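Local atomic coordinates of xylooligosaccharide oxidase (Myceliophthora thermophila, PDB entry 5L6G), a protein that oxidises the C1 hydroxyl of xylooligosaccharides and related sugars to lactones, passing the electrons through a bicovalently bound FAD to oxygen and releasing hydrogen peroxide. Residues Val85-Ser91 / His107-Asp113; Phe99-Glu104 / Tyr487-Ala491. One frame throughout, in Å; residues are numbered along the deposited sequence.

Contact 1: Val85-Ser91 / His107-Asp113; sequences VKANPKS and HLVVELD. With FAD (flavin-adenine dinucleotide), chain D.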
ATOM      1  N   VAL A  85      -7.040  24.606  10.813  1.00 15.78           N
ATOM      2  CA  VAL A  85      -6.423  24.106   9.610  1.00 14.86           C
ATOM      3  C   VAL A  85      -6.550  22.585   9.671  1.00 14.16           C
ATOM      4  O   VAL A  85      -6.787  22.005  10.730  1.00 14.09           O
ATOM      5  CB  VAL A  85      -4.940  24.558   9.445  1.00 14.81           C
ATOM      6  CG1 VAL A  85      -4.838  26.092   9.334  1.00 15.43           C
ATOM      7  CG2 VAL A  85      -4.058  24.056  10.585  1.00 14.65           C
ATOM      8  N   LYS A  86      -6.447  21.953   8.519  1.00 13.60           N
ATOM      9  CA  LYS A  86      -6.507  20.512   8.435  1.00 12.88           C
ATOM     10  C   LYS A  86      -5.143  19.968   8.821  1.00 12.55           C
ATOM     11  O   LYS A  86      -4.152  20.706   8.775  1.00 12.70           O
ATOM     12  CB  LYS A  86      -6.883  20.085   7.024  1.00 12.74           C
ATOM     13  CG  LYS A  86      -8.219  20.622   6.558  1.00 13.09           C
ATOM     14  CD  LYS A  86      -9.364  20.194   7.453  1.00 13.19           C
ATOM     15  CE  LYS A  86     -10.696  20.660   6.873  1.00 13.79           C
ATOM     16  NZ  LYS A  86     -11.873  20.209   7.671  1.00 14.02           N
ATOM     17  N   ALA A  87      -5.095  18.698   9.235  1.00 12.02           N
ATOM     18  CA  ALA A  87      -3.847  18.075   9.637  1.00 11.76           C
ATOM     19  C   ALA A  87      -3.781  16.684   9.081  1.00 11.58           C
ATOM     20  O   ALA A  87      -4.794  15.982   9.073  1.00 11.73           O
ATOM     21  CB  ALA A  87      -3.745  18.023  11.156  1.00 12.00           C
ATOM     22  N   ASN A  88      -2.607  16.271   8.601  1.00 11.38           N
ATOM     23  CA  ASN A  88      -2.420  14.892   8.160  1.00 11.23           C
ATOM     24  C   ASN A  88      -1.098  14.356   8.634  1.00 11.19           C
ATOM     25  O   ASN A  88      -0.115  15.064   8.575  1.00 11.34           O
ATOM     26  CB  ASN A  88      -2.457  14.806   6.624  1.00 11.24           C
ATOM     27  CG  ASN A  88      -3.617  15.549   6.044  1.00 11.49           C
ATOM     28  OD1 ASN A  88      -3.521  16.755   5.768  1.00 12.36           O
ATOM     29  ND2 ASN A  88      -4.750  14.870   5.921  1.00 11.58           N
ATOM     30  N   PRO A  89      -1.059  13.086   9.054  1.00 11.30           N
ATOM     31  CA  PRO A  89       0.202  12.444   9.339  1.00 11.63           C
ATOM     32  C   PRO A  89       0.932  12.061   8.068  1.00 11.75           C
ATOM     33  O   PRO A  89       0.303  11.695   7.077  1.00 11.82           O
ATOM     34  CB  PRO A  89      -0.211  11.192  10.102  1.00 11.43           C
ATOM     35  CG  PRO A  89      -1.548  10.873   9.575  1.00 11.23           C
ATOM     36  CD  PRO A  89      -2.193  12.173   9.242  1.00 11.13           C
ATOM     37  N   LYS A  90       2.255  12.172   8.106  1.00 12.61           N
ATOM     38  CA  LYS A  90       3.134  11.706   7.035  1.00 13.14           C
ATOM     39  C   LYS A  90       4.117  10.745   7.665  1.00 12.85           C
ATOM     40  O   LYS A  90       4.907  11.125   8.564  1.00 13.48           O
ATOM     41  CB  LYS A  90       3.860  12.867   6.397  1.00 14.37           C
ATOM     42  CG  LYS A  90       4.679  12.495   5.169  1.00 15.36           C
ATOM     43  CD  LYS A  90       5.308  13.764   4.587  1.00 17.08           C
ATOM     44  CE  LYS A  90       6.471  13.443   3.692  1.00 17.68           C
ATOM     45  NZ  LYS A  90       7.680  14.093   4.177  1.00 18.98           N
ATOM     46  N   SER A  91       4.040   9.493   7.251  1.00 12.24           N
ATOM     47  CA  SER A  91       4.913   8.456   7.791  1.00 12.12           C
ATOM     48  C   SER A  91       6.105   8.269   6.843  1.00 12.05           C
ATOM     49  O   SER A  91       7.150   8.864   7.054  1.00 12.30           O
ATOM     50  CB  SER A  91       4.128   7.172   8.036  1.00 12.07           C
ATOM     51  OG  SER A  91       4.979   6.104   8.408  1.00 12.71           O
ATOM     52  N   HIS A 107      -2.171  22.402   4.705  1.00 13.08           N
ATOM     53  CA  HIS A 107      -2.462  21.570   5.889  1.00 12.70           C
ATOM     54  C   HIS A 107      -1.262  21.560   6.800  1.00 12.52           C
ATOM     55  O   HIS A 107      -0.130  21.783   6.366  1.00 12.52           O
ATOM     56  CB  HIS A 107      -2.724  20.114   5.501  1.00 12.40           C
ATOM     57  CG  HIS A 107      -3.954  19.914   4.685  1.00 12.47           C
ATOM     58  ND1 HIS A 107      -4.656  18.725   4.685  1.00 12.20           N
ATOM     59  CD2 HIS A 107      -4.632  20.757   3.871  1.00 12.87           C
ATOM     60  CE1 HIS A 107      -5.691  18.836   3.871  1.00 12.41           C
ATOM     61  NE2 HIS A 107      -5.697  20.057   3.362  1.00 12.79           N
ATOM     62  N   LEU A 108      -1.518  21.280   8.072  1.00 12.17           N
ATOM     63  CA  LEU A 108      -0.460  20.925   8.998  1.00 12.14           C
ATOM     64  C   LEU A 108      -0.043  19.510   8.674  1.00 11.63           C
ATOM     65  O   LEU A 108      -0.885  18.624   8.642  1.00 11.50           O
ATOM     66  CB  LEU A 108      -0.960  20.970  10.434  1.00 12.34           C
ATOM     67  CG  LEU A 108      -0.010  20.379  11.471  1.00 12.43           C
ATOM     68  CD1 LEU A 108       1.278  21.183  11.540  1.00 12.81           C
ATOM     69  CD2 LEU A 108      -0.688  20.332  12.831  1.00 12.77           C
ATOM     70  N   VAL A 109       1.237  19.304   8.452  1.00 11.59           N
ATOM     71  CA  VAL A 109       1.761  17.982   8.235  1.00 11.48           C
ATOM     72  C   VAL A 109       2.443  17.543   9.511  1.00 11.72           C
ATOM     73  O   VAL A 109       3.336  18.230  10.016  1.00 11.80           O
ATOM     74  CB  VAL A 109       2.735  17.952   7.047  1.00 11.48           C
ATOM     75  CG1 VAL A 109       3.425  16.594   6.975  1.00 11.39           C
ATOM     76  CG2 VAL A 109       1.970  18.239   5.773  1.00 11.41           C
ATOM     77  N   VAL A 110       1.997  16.412  10.031  1.00 11.75           N
ATOM     78  CA  VAL A 110       2.586  15.833  11.230  1.00 12.43           C
ATOM     79  C   VAL A 110       3.564  14.796  10.728  1.00 12.86           C
ATOM     80  O   VAL A 110       3.195  13.666  10.413  1.00 12.36           O
ATOM     81  CB  VAL A 110       1.502  15.245  12.147  1.00 12.39           C
ATOM     82  CG1 VAL A 110       2.111  14.667  13.425  1.00 12.73           C
ATOM     83  CG2 VAL A 110       0.488  16.343  12.448  1.00 12.54           C
ATOM     84  N   GLU A 111       4.803  15.239  10.577  1.00 13.94           N
ATOM     85  CA  GLU A 111       5.858  14.417  10.027  1.00 14.70           C
ATOM     86  C   GLU A 111       6.378  13.464  11.104  1.00 14.83           C
ATOM     87  O   GLU A 111       6.917  13.912  12.110  1.00 15.00           O
ATOM     88  CB  GLU A 111       7.001  15.314   9.547  1.00 16.17           C
ATOM     89  CG  GLU A 111       8.252  14.558   9.159  1.00 17.84           C
ATOM     90  CD  GLU A 111       8.025  13.710   7.934  1.00 18.94           C
ATOM     91  OE1 GLU A 111       7.689  14.284   6.874  1.00 21.30           O
ATOM     92  OE2 GLU A 111       8.173  12.480   8.011  1.00 19.66           O
ATOM     93  N   LEU A 112       6.269  12.165  10.844  1.00 14.64           N
ATOM     94  CA  LEU A 112       6.462  11.117  11.834  1.00 15.39           C
ATOM     95  C   LEU A 112       7.795  10.397  11.711  1.00 16.32           C
ATOM     96  O   LEU A 112       8.061   9.475  12.473  1.00 16.33           O
ATOM     97  CB  LEU A 112       5.342  10.081  11.701  1.00 14.92           C
ATOM     98  CG  LEU A 112       3.925  10.619  11.906  1.00 14.75           C
ATOM     99  CD1 LEU A 112       2.947   9.486  11.680  1.00 14.71           C
ATOM    100  CD2 LEU A 112       3.732  11.183  13.308  1.00 15.53           C
ATOM    101  N   ASP A 113       8.647  10.851  10.791  1.00 17.82           N
ATOM    102  CA  ASP A 113       9.872  10.133  10.448  1.00 19.70           C
ATOM    103  C   ASP A 113      10.965  10.166  11.500  1.00 19.95           C
ATOM    104  O   ASP A 113      11.912   9.401  11.405  1.00 19.35           O
ATOM    105  CB  ASP A 113      10.433  10.602   9.090  1.00 21.62           C
ATOM    106  CG  ASP A 113      11.094  11.970   9.151  1.00 23.48           C
ATOM    107  OD1 ASP A 113      10.826  12.758  10.065  1.00 26.11           O
ATOM    108  OD2 ASP A 113      11.897  12.278   8.247  1.00 29.32           O
TER
HETATM  109  PA  FAD D 501       2.320   8.572   3.523  1.00  9.98           P
HETATM  110  O1A FAD D 501       3.166   9.085   4.665  1.00  9.87           O
HETATM  111  O2A FAD D 501       2.297   9.406   2.281  1.00  8.78           O
HETATM  112  O5B FAD D 501       0.882   8.200   4.038  1.00 10.20           O
HETATM  113  C5B FAD D 501      -0.143   7.653   3.204  1.00  9.94           C
HETATM  114  C4B FAD D 501      -1.498   7.899   3.830  1.00  9.91           C
HETATM  115  O4B FAD D 501      -1.545   7.276   5.115  1.00  9.88           O
HETATM  116  C3B FAD D 501      -1.779   9.375   4.060  1.00  9.73           C
HETATM  117  O3B FAD D 501      -3.169   9.605   3.961  1.00 10.14           O
HETATM  118  C2B FAD D 501      -1.345   9.592   5.487  1.00 10.08           C
HETATM  119  O2B FAD D 501      -1.932  10.735   6.096  1.00  9.78           O
HETATM  120  C1B FAD D 501      -1.748   8.278   6.118  1.00  9.71           C
HETATM  121  N9A FAD D 501      -0.921   7.998   7.294  1.00  9.44           N
HETATM  122  C8A FAD D 501       0.404   7.924   7.378  1.00  9.69           C
HETATM  123  N7A FAD D 501       0.792   7.665   8.650  1.00  9.57           N
HETATM  124  C5A FAD D 501      -0.334   7.566   9.355  1.00  9.58           C
HETATM  125  C6A FAD D 501      -0.643   7.336  10.765  1.00  9.84           C
HETATM  126  N6A FAD D 501       0.398   7.130  11.594  1.00 10.53           N
HETATM  127  N1A FAD D 501      -1.942   7.352  11.130  1.00  9.97           N
HETATM  128  C2A FAD D 501      -2.949   7.544  10.274  1.00  9.65           C
HETATM  129  N3A FAD D 501      -2.731   7.764   8.943  1.00 10.02           N
HETATM  130  C4A FAD D 501      -1.455   7.782   8.469  1.00  9.59           C
HETATM  131  N1  FAD D 501       2.086  -0.850  -1.549  1.00 12.22           N
HETATM  132  C2  FAD D 501       1.823  -2.192  -1.458  1.00 12.68           C
HETATM  133  O2  FAD D 501       0.689  -2.568  -1.051  1.00 12.95           O
HETATM  134  N3  FAD D 501       2.775  -3.109  -1.763  1.00 12.61           N
HETATM  135  C4  FAD D 501       4.023  -2.762  -2.161  1.00 13.12           C
HETATM  136  O4  FAD D 501       4.920  -3.604  -2.450  1.00 13.36           O
HETATM  137  C4X FAD D 501       4.378  -1.333  -2.291  1.00 13.12           C
HETATM  138  N5  FAD D 501       5.607  -0.891  -2.689  1.00 13.90           N
HETATM  139  C5X FAD D 501       5.934   0.452  -2.776  1.00 14.20           C
HETATM  140  C6  FAD D 501       7.208   0.894  -3.158  1.00 14.73           C
HETATM  141  C7  FAD D 501       7.476   2.270  -3.246  1.00 14.05           C
HETATM  142  C7M FAD D 501       8.854   2.703  -3.682  1.00 14.98           C
HETATM  143  C8  FAD D 501       6.429   3.289  -2.887  1.00 12.58           C
HETATM  144  C8M FAD D 501       6.716   4.786  -2.902  1.00 12.15           C
HETATM  145  C9  FAD D 501       5.178   2.823  -2.498  1.00 12.50           C
HETATM  146  C9A FAD D 501       4.879   1.450  -2.443  1.00 12.43           C
HETATM  147  N10 FAD D 501       3.598   0.965  -2.067  1.00 12.32           N
HETATM  148  C10 FAD D 501       3.294  -0.395  -1.969  1.00 12.53           C
HETATM  149  C1' FAD D 501       2.501   1.866  -1.732  1.00 11.38           C
HETATM  150  C2' FAD D 501       2.430   2.161  -0.268  1.00 10.51           C
HETATM  151  O2' FAD D 501       1.828   1.028   0.364  1.00 10.41           O
HETATM  152  C3' FAD D 501       1.501   3.354  -0.122  1.00 10.29           C
HETATM  153  O3' FAD D 501       1.980   4.475  -0.874  1.00  9.90           O
HETATM  154  C4' FAD D 501       1.415   3.720   1.362  1.00 10.07           C
HETATM  155  O4' FAD D 501       0.120   4.281   1.624  1.00 10.84           O
HETATM  156  C5' FAD D 501       2.531   4.671   1.712  1.00 10.24           C
HETATM  157  O5' FAD D 501       2.684   4.726   3.133  1.00 10.12           O
HETATM  158  P   FAD D 501       3.553   5.904   3.720  1.00  9.81           P
HETATM  159  O1P FAD D 501       3.457   5.947   5.213  1.00  9.44           O
HETATM  160  O2P FAD D 501       4.926   5.867   3.128  1.00  9.63           O
HETATM  161  O3P FAD D 501       2.890   7.167   2.992  1.00  9.76           O
HETATM  162  O   HOH W   1       7.915  11.127   5.843  1.00 18.22           O
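Strands 87-90 and 108-111 run parallel, 4.6 Å apart at closest approach, their directions 27° apart. N88 N donates to L108 O (2.9 Å), V110 N to N88 O (2.9 Å) and K90 N to V110 O (2.9 Å). L108 N to K86 O (2.8 Å) and L112 N to K90 O (2.9 Å) extend this ladder at the two ends. This is the small sheet of the PCMH-type FAD-binding domain, with 87-90 at its edge and 63-65 on the far side of 108-111. The edge strand leads to the cofactor: P89 O accepts from FAD O2B (2.6 Å), and S91 N donates to FAD O1A (2.8 Å). A87, L108, P89 and V110 share one face; A80 of helix 70-83 packs on A87 and L108. On the other face K90 NZ forms a salt bridge with E111 OE1 (2.7 Å) and also hydrogen-bonds D49 O. H107 ND1 donates to N88 OD1 (2.5 Å), while K86 CB sits over the H107 ring, a CH-pi contact.

Contact 2: Phe99-Glu104 / Tyr487-Ala491; sequences FGLGGE and YYPQA. With FAD (flavin-adenine dinucleotide), chain D.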
ATOM      1  N   PHE A  99      -0.943  12.440  -0.383  1.00 11.36           N
ATOM      2  CA  PHE A  99      -1.925  12.655   0.677  1.00 12.01           C
ATOM      3  C   PHE A  99      -1.345  12.853   2.081  1.00 12.40           C
ATOM      4  O   PHE A  99      -2.016  13.436   2.932  1.00 12.44           O
ATOM      5  CB  PHE A  99      -2.974  11.555   0.683  1.00 12.01           C
ATOM      6  CG  PHE A  99      -3.903  11.553  -0.514  1.00 12.01           C
ATOM      7  CD1 PHE A  99      -4.193  12.723  -1.241  1.00 12.50           C
ATOM      8  CD2 PHE A  99      -4.548  10.378  -0.864  1.00 11.77           C
ATOM      9  CE1 PHE A  99      -5.078  12.695  -2.310  1.00 12.49           C
ATOM     10  CE2 PHE A  99      -5.439  10.350  -1.915  1.00 12.01           C
ATOM     11  CZ  PHE A  99      -5.701  11.500  -2.640  1.00 12.24           C
ATOM     12  N   GLY A 100      -0.110  12.393   2.324  1.00 12.54           N
ATOM     13  CA  GLY A 100       0.589  12.656   3.586  1.00 12.71           C
ATOM     14  C   GLY A 100       0.947  14.118   3.739  1.00 13.08           C
ATOM     15  O   GLY A 100       1.128  14.590   4.845  1.00 12.97           O
ATOM     16  N   LEU A 101       1.032  14.841   2.622  1.00 13.11           N
ATOM     17  CA  LEU A 101       1.160  16.298   2.656  1.00 13.66           C
ATOM     18  C   LEU A 101      -0.184  17.016   2.730  1.00 13.76           C
ATOM     19  O   LEU A 101      -0.212  18.224   2.905  1.00 14.49           O
ATOM     20  CB  LEU A 101       1.917  16.793   1.433  1.00 13.84           C
ATOM     21  CG  LEU A 101       3.347  16.299   1.279  1.00 14.08           C
ATOM     22  CD1 LEU A 101       3.861  16.761  -0.073  1.00 14.35           C
ATOM     23  CD2 LEU A 101       4.238  16.810   2.405  1.00 14.68           C
ATOM     24  N   GLY A 102      -1.265  16.260   2.595  1.00 13.38           N
ATOM     25  CA  GLY A 102      -2.627  16.758   2.672  1.00 13.42           C
ATOM     26  C   GLY A 102      -3.326  16.743   1.331  1.00 13.12           C
ATOM     27  O   GLY A 102      -4.520  17.029   1.263  1.00 12.92           O
ATOM     28  N   GLY A 103      -2.584  16.471   0.257  1.00 12.79           N
ATOM     29  CA  GLY A 103      -3.172  16.372  -1.082  1.00 12.91           C
ATOM     30  C   GLY A 103      -3.598  17.719  -1.668  1.00 13.53           C
ATOM     31  O   GLY A 103      -4.284  17.770  -2.682  1.00 13.65           O
ATOM     32  N   GLU A 104      -3.173  18.796  -1.023  1.00 14.00           N
ATOM     33  CA  GLU A 104      -3.432  20.173  -1.447  1.00 14.77           C
ATOM     34  C   GLU A 104      -2.552  20.983  -0.516  1.00 14.81           C
ATOM     35  O   GLU A 104      -2.032  20.427   0.475  1.00 14.16           O
ATOM     36  CB  GLU A 104      -4.911  20.563  -1.279  1.00 15.40           C
ATOM     37  CG  GLU A 104      -5.463  20.284   0.114  1.00 15.66           C
ATOM     38  CD  GLU A 104      -6.958  20.550   0.267  1.00 16.52           C
ATOM     39  OE1 GLU A 104      -7.644  20.749  -0.743  1.00 17.98           O
ATOM     40  OE2 GLU A 104      -7.458  20.549   1.405  1.00 16.96           O
ATOM     41  N   TYR A 487      -8.907  15.784   6.916  1.00 13.33           N
ATOM     42  CA  TYR A 487      -9.378  15.847   5.551  1.00 13.50           C
ATOM     43  C   TYR A 487      -8.239  15.728   4.564  1.00 12.81           C
ATOM     44  O   TYR A 487      -7.167  16.275   4.768  1.00 12.26           O
ATOM     45  CB  TYR A 487     -10.119  17.181   5.309  1.00 14.43           C
ATOM     46  CG  TYR A 487     -10.436  17.391   3.856  1.00 14.97           C
ATOM     47  CD1 TYR A 487     -11.548  16.799   3.291  1.00 15.14           C
ATOM     48  CD2 TYR A 487      -9.568  18.104   3.022  1.00 15.19           C
ATOM     49  CE1 TYR A 487     -11.836  16.954   1.953  1.00 15.61           C
ATOM     50  CE2 TYR A 487      -9.849  18.268   1.678  1.00 15.40           C
ATOM     51  CZ  TYR A 487     -10.976  17.670   1.143  1.00 15.77           C
ATOM     52  OH  TYR A 487     -11.280  17.796  -0.197  1.00 16.09           O
ATOM     53  N   TYR A 488      -8.492  14.981   3.499  1.00 12.56           N
ATOM     54  CA  TYR A 488      -7.732  15.077   2.279  1.00 12.39           C
ATOM     55  C   TYR A 488      -8.731  14.805   1.161  1.00 12.43           C
ATOM     56  O   TYR A 488      -9.842  14.386   1.448  1.00 12.51           O
ATOM     57  CB  TYR A 488      -6.528  14.150   2.251  1.00 12.12           C
ATOM     58  CG  TYR A 488      -6.799  12.679   2.425  1.00 11.86           C
ATOM     59  CD1 TYR A 488      -6.922  12.119   3.691  1.00 12.01           C
ATOM     60  CD2 TYR A 488      -6.855  11.847   1.338  1.00 11.71           C
ATOM     61  CE1 TYR A 488      -7.110  10.745   3.863  1.00 11.88           C
ATOM     62  CE2 TYR A 488      -7.055  10.482   1.496  1.00 11.70           C
ATOM     63  CZ  TYR A 488      -7.189   9.939   2.760  1.00 11.54           C
ATOM     64  OH  TYR A 488      -7.352   8.565   2.879  1.00 11.82           O
ATOM     65  N   PRO A 489      -8.359  15.085  -0.094  1.00 12.76           N
ATOM     66  CA  PRO A 489      -9.383  15.109  -1.157  1.00 12.89           C
ATOM     67  C   PRO A 489     -10.084  13.784  -1.458  1.00 12.78           C
ATOM     68  O   PRO A 489     -11.130  13.789  -2.089  1.00 12.99           O
ATOM     69  CB  PRO A 489      -8.599  15.615  -2.364  1.00 13.18           C
ATOM     70  CG  PRO A 489      -7.577  16.528  -1.740  1.00 13.35           C
ATOM     71  CD  PRO A 489      -7.119  15.749  -0.544  1.00 12.88           C
ATOM     72  N   GLN A 490      -9.520  12.666  -0.998  1.00 12.22           N
ATOM     73  CA  GLN A 490     -10.214  11.386  -1.082  1.00 12.06           C
ATOM     74  C   GLN A 490     -10.529  10.775   0.273  1.00 12.01           C
ATOM     75  O   GLN A 490     -10.690   9.556   0.386  1.00 12.51           O
ATOM     76  CB  GLN A 490      -9.429  10.418  -1.960  1.00 11.56           C
ATOM     77  CG  GLN A 490      -9.302  10.932  -3.390  1.00 11.57           C
ATOM     78  CD  GLN A 490      -8.564   9.980  -4.300  1.00 11.30           C
ATOM     79  OE1 GLN A 490      -7.787   9.143  -3.843  1.00 11.11           O
ATOM     80  NE2 GLN A 490      -8.779  10.116  -5.598  1.00 11.58           N
ATOM     81  N   ALA A 491     -10.659  11.620   1.294  1.00 12.46           N
ATOM     82  CA  ALA A 491     -11.061  11.155   2.613  1.00 12.41           C
ATOM     83  C   ALA A 491     -12.520  10.714   2.621  1.00 12.76           C
ATOM     84  O   ALA A 491     -13.383  11.256   1.905  1.00 12.32           O
ATOM     85  CB  ALA A 491     -10.845  12.208   3.681  1.00 12.74           C
TER
HETATM   86  PA  FAD D 501       2.320   8.572   3.523  1.00  9.98           P
HETATM   87  O1A FAD D 501       3.166   9.085   4.665  1.00  9.87           O
HETATM   88  O2A FAD D 501       2.297   9.406   2.281  1.00  8.78           O
HETATM   89  O5B FAD D 501       0.882   8.200   4.038  1.00 10.20           O
HETATM   90  C5B FAD D 501      -0.143   7.653   3.204  1.00  9.94           C
HETATM   91  C4B FAD D 501      -1.498   7.899   3.830  1.00  9.91           C
HETATM   92  O4B FAD D 501      -1.545   7.276   5.115  1.00  9.88           O
HETATM   93  C3B FAD D 501      -1.779   9.375   4.060  1.00  9.73           C
HETATM   94  O3B FAD D 501      -3.169   9.605   3.961  1.00 10.14           O
HETATM   95  C2B FAD D 501      -1.345   9.592   5.487  1.00 10.08           C
HETATM   96  O2B FAD D 501      -1.932  10.735   6.096  1.00  9.78           O
HETATM   97  C1B FAD D 501      -1.748   8.278   6.118  1.00  9.71           C
HETATM   98  N9A FAD D 501      -0.921   7.998   7.294  1.00  9.44           N
HETATM   99  C8A FAD D 501       0.404   7.924   7.378  1.00  9.69           C
HETATM  100  N7A FAD D 501       0.792   7.665   8.650  1.00  9.57           N
HETATM  101  C5A FAD D 501      -0.334   7.566   9.355  1.00  9.58           C
HETATM  102  C6A FAD D 501      -0.643   7.336  10.765  1.00  9.84           C
HETATM  103  N6A FAD D 501       0.398   7.130  11.594  1.00 10.53           N
HETATM  104  N1A FAD D 501      -1.942   7.352  11.130  1.00  9.97           N
HETATM  105  C2A FAD D 501      -2.949   7.544  10.274  1.00  9.65           C
HETATM  106  N3A FAD D 501      -2.731   7.764   8.943  1.00 10.02           N
HETATM  107  C4A FAD D 501      -1.455   7.782   8.469  1.00  9.59           C
HETATM  108  N1  FAD D 501       2.086  -0.850  -1.549  1.00 12.22           N
HETATM  109  C2  FAD D 501       1.823  -2.192  -1.458  1.00 12.68           C
HETATM  110  O2  FAD D 501       0.689  -2.568  -1.051  1.00 12.95           O
HETATM  111  N3  FAD D 501       2.775  -3.109  -1.763  1.00 12.61           N
HETATM  112  C4  FAD D 501       4.023  -2.762  -2.161  1.00 13.12           C
HETATM  113  O4  FAD D 501       4.920  -3.604  -2.450  1.00 13.36           O
HETATM  114  C4X FAD D 501       4.378  -1.333  -2.291  1.00 13.12           C
HETATM  115  N5  FAD D 501       5.607  -0.891  -2.689  1.00 13.90           N
HETATM  116  C5X FAD D 501       5.934   0.452  -2.776  1.00 14.20           C
HETATM  117  C6  FAD D 501       7.208   0.894  -3.158  1.00 14.73           C
HETATM  118  C7  FAD D 501       7.476   2.270  -3.246  1.00 14.05           C
HETATM  119  C7M FAD D 501       8.854   2.703  -3.682  1.00 14.98           C
HETATM  120  C8  FAD D 501       6.429   3.289  -2.887  1.00 12.58           C
HETATM  121  C8M FAD D 501       6.716   4.786  -2.902  1.00 12.15           C
HETATM  122  C9  FAD D 501       5.178   2.823  -2.498  1.00 12.50           C
HETATM  123  C9A FAD D 501       4.879   1.450  -2.443  1.00 12.43           C
HETATM  124  N10 FAD D 501       3.598   0.965  -2.067  1.00 12.32           N
HETATM  125  C10 FAD D 501       3.294  -0.395  -1.969  1.00 12.53           C
HETATM  126  C1' FAD D 501       2.501   1.866  -1.732  1.00 11.38           C
HETATM  127  C2' FAD D 501       2.430   2.161  -0.268  1.00 10.51           C
HETATM  128  O2' FAD D 501       1.828   1.028   0.364  1.00 10.41           O
HETATM  129  C3' FAD D 501       1.501   3.354  -0.122  1.00 10.29           C
HETATM  130  O3' FAD D 501       1.980   4.475  -0.874  1.00  9.90           O
HETATM  131  C4' FAD D 501       1.415   3.720   1.362  1.00 10.07           C
HETATM  132  O4' FAD D 501       0.120   4.281   1.624  1.00 10.84           O
HETATM  133  C5' FAD D 501       2.531   4.671   1.712  1.00 10.24           C
HETATM  134  O5' FAD D 501       2.684   4.726   3.133  1.00 10.12           O
HETATM  135  P   FAD D 501       3.553   5.904   3.720  1.00  9.81           P
HETATM  136  O1P FAD D 501       3.457   5.947   5.213  1.00  9.44           O
HETATM  137  O2P FAD D 501       4.926   5.867   3.128  1.00  9.63           O
HETATM  138  O3P FAD D 501       2.890   7.167   2.992  1.00  9.76           O
HETATM  139  O   HOH W   2      -9.948  19.765  -1.369  1.00 21.60           O
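F99 lays one ring face against Y488, with F99 CD2 3.4 Å from Y488 CE2. The ring planes meet obliquely at 42°, their centroids 4.7 Å apart. At the edge of the F99 ring, CE2 lies 3.3 Å from Q490 OE1, whose hydrogen bond goes to Y465. No direct hydrogen bond crosses between the segments. P489 CD packs 3.4 Å from G102 O. A CB on G103 would clash with P489 CD, and G102 has backbone angles that call for glycine. Water 2 bridges E104 OE1 (2.6 Å) and Y487 OH (2.7 Å); E104 OE2 is hydrogen-bonded to H107 NE2. Y488 to A491 form a type I beta turn, closed by A491 N to Y488 O (2.9 Å). Here the berberine-bridge-type C-terminal region folds back on the FAD-binding domain; F99 CB is 3.8 Å from FAD O3B. The 99-104 loop lies between strands 87-90 and 108-111. The 487-491 loop follows helix 470-480 and rests on helix 458-466 through Y487 and Q490, while Y488 touches N88 of strand 87-90.

The centres of contacts 1 and 2 are about 10 Å apart. Their segments alternate along the chain, because the 99-104 loop belongs to the connection between the two strands of contact 1. The two contacts meet directly. N88 ND2 lies 3.0 Å from Y487 O, a probable hydrogen bond, and N88 OD1 is 3.2 Å from G102 CA. E104 of contact 2 also hydrogen-bonds H107 of contact 1. Both contacts border FAD on its ADP side, contact 1 through P89 and S91, contact 2 through F99 and G100. The Q490 side chain of contact 2 is about 10 Å from that of substrate-binding Y451, and about 8 Å from a bound xylose.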